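Local coordinates for flavin reductase domain protein (PDB 2QCK), which probably binds FMN and reduces flavin at the expense of a nicotinamide nucleotide, at the interface of chains A and B. Numbering follows the deposited sequence. Chains: chain A/B, Flavin reductase domain protein.

The interface of chains A and B. Residues chain A 25, 43-45, 53, 77, 118; chain B 17, 20.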
loop_
_atom_site.group_PDB
_atom_site.type_symbol
_atom_site.label_atom_id
_atom_site.label_comp_id
_atom_site.label_asym_id
_atom_site.label_seq_id
_atom_site.Cartn_x
_atom_site.Cartn_y
_atom_site.Cartn_z
ATOM N N ALA A 25 9.052 -3.074 0.342
ATOM C CA ALA A 25 10.049 -2.131 0.844
ATOM C C ALA A 25 10.619 -2.673 2.165
ATOM O O ALA A 25 10.085 -3.617 2.698
ATOM C CB ALA A 25 9.399 -0.725 1.056
ATOM N N VAL A 43 3.763 0.206 2.440
ATOM C CA VAL A 43 4.326 1.522 2.294
ATOM C C VAL A 43 3.554 2.138 1.130
ATOM O O VAL A 43 3.392 1.464 0.121
ATOM C CB VAL A 43 5.841 1.468 1.989
ATOM C CG1 VAL A 43 6.334 2.802 1.533
ATOM C CG2 VAL A 43 6.654 0.987 3.246
ATOM N N ALA A 44 3.082 3.371 1.290
ATOM C CA ALA A 44 2.281 4.093 0.258
ATOM C C ALA A 44 2.627 5.539 0.368
ATOM O O ALA A 44 2.826 6.070 1.458
ATOM C CB ALA A 44 0.819 3.930 0.491
ATOM N N SER A 45 2.685 6.180 -0.779
ATOM C CA SER A 45 2.728 7.623 -0.862
ATOM C C SER A 45 1.494 8.292 -0.239
ATOM O O SER A 45 0.365 7.837 -0.470
ATOM C CB SER A 45 2.792 7.985 -2.337
ATOM O OG SER A 45 3.094 9.341 -2.417
ATOM N N PHE A 53 4.917 9.564 3.419
ATOM C CA PHE A 53 4.440 8.232 3.137
ATOM C C PHE A 53 3.892 7.650 4.420
ATOM O O PHE A 53 4.144 8.171 5.487
ATOM C CB PHE A 53 5.518 7.284 2.533
ATOM C CG PHE A 53 6.688 6.965 3.441
ATOM C CD1 PHE A 53 7.817 7.748 3.435
ATOM C CD2 PHE A 53 6.706 5.802 4.201
ATOM C CE1 PHE A 53 8.902 7.443 4.222
ATOM C CE2 PHE A 53 7.790 5.516 5.011
ATOM C CZ PHE A 53 8.875 6.329 5.003
HETATM N N MSE A 77 13.196 0.884 -1.236
HETATM C CA MSE A 77 12.467 0.227 -2.341
HETATM C C MSE A 77 13.401 -0.838 -2.890
HETATM O O MSE A 77 14.619 -0.630 -2.976
HETATM C CB MSE A 77 12.137 1.228 -3.438
HETATM C CG MSE A 77 10.924 2.061 -3.124
HETATM SE SE MSE A 77 11.113 3.278 -1.579
HETATM C CE MSE A 77 9.321 4.166 -1.771
ATOM N N LEU A 118 14.664 6.503 1.104
ATOM C CA LEU A 118 14.277 7.802 1.631
ATOM C C LEU A 118 14.460 7.772 3.141
ATOM O O LEU A 118 14.261 6.717 3.761
ATOM C CB LEU A 118 12.800 8.081 1.301
ATOM C CG LEU A 118 12.357 8.012 -0.161
ATOM C CD1 LEU A 118 10.874 8.259 -0.286
ATOM C CD2 LEU A 118 13.132 9.007 -0.973
ATOM N N PHE B 17 8.819 6.508 -5.581
ATOM C CA PHE B 17 7.466 5.908 -5.653
ATOM C C PHE B 17 7.059 5.486 -7.059
ATOM O O PHE B 17 6.131 4.673 -7.212
ATOM C CB PHE B 17 6.348 6.754 -4.952
ATOM C CG PHE B 17 6.336 6.551 -3.492
ATOM C CD1 PHE B 17 5.770 5.416 -2.957
ATOM C CD2 PHE B 17 7.043 7.404 -2.663
ATOM C CE1 PHE B 17 5.859 5.163 -1.621
ATOM C CE2 PHE B 17 7.135 7.165 -1.313
ATOM C CZ PHE B 17 6.545 6.041 -0.795
ATOM N N HIS B 20 8.167 1.947 -6.995
ATOM C CA HIS B 20 7.513 1.110 -6.019
ATOM C C HIS B 20 6.224 0.620 -6.673
ATOM O O HIS B 20 5.366 1.430 -7.002
ATOM C CB HIS B 20 7.234 1.961 -4.782
ATOM C CG HIS B 20 6.706 1.200 -3.621
ATOM N ND1 HIS B 20 7.438 0.213 -2.987
ATOM C CD2 HIS B 20 5.529 1.279 -2.962
ATOM C CE1 HIS B 20 6.725 -0.286 -1.991
ATOM N NE2 HIS B 20 5.565 0.346 -1.947
#
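B:Phe17 pushes its ring into a largely apolar pocket of the partner subunit, where A:Met77 and A:Ser45 take opposite faces. The terminal methyl of A:Met77, a selenomethionine, rests on one face, CE standing 3.6 Å from the centroid of the B:Phe17 ring in a CH-pi contact. A bend in the selenomethionine chain at chi2 (65°) carries SE and CE round toward the ring, and the two side chains meet nearly perpendicular. On the other face lies the beta-carbon of A:Ser45, displaced toward the rim, and the backbone N of the same residue comes to 3.4 Å from CE1 of B:Phe17. The far end of the ring is enclosed by carbon: CB of A:Phe53 is 3.7 Å from CZ of B:Phe17, while CG1 of A:Val43 and CD1 of A:Leu118 close in at CE1 and CE2. With both faces and the outer rim packed, the ring should have little freedom to tilt.

B:His20 adds a polar contact. Its CG is anti to the backbone N (chi1 -173°), which sends the imidazole toward A:Val43, and NE2 donates a hydrogen bond of 3.2 Å to the main-chain O of A:Val43. This bond is bent, 137° at the hydrogen, with the donor well above the carbonyl plane. CG of A:Met77 packs at 4.0 Å from CB of B:His20, linking both anchoring residues to one side chain.

B:Phe17 ends helix 10-18, which reaches across to the partner's split beta-barrel, docking among strands 44-48, 51-58, 72-77 and 116-127; B:His20, in the following loop, also meets strand 25-31 through A:Ala25. Two-fold symmetry repeats the contact, plausibly in a functional dimer.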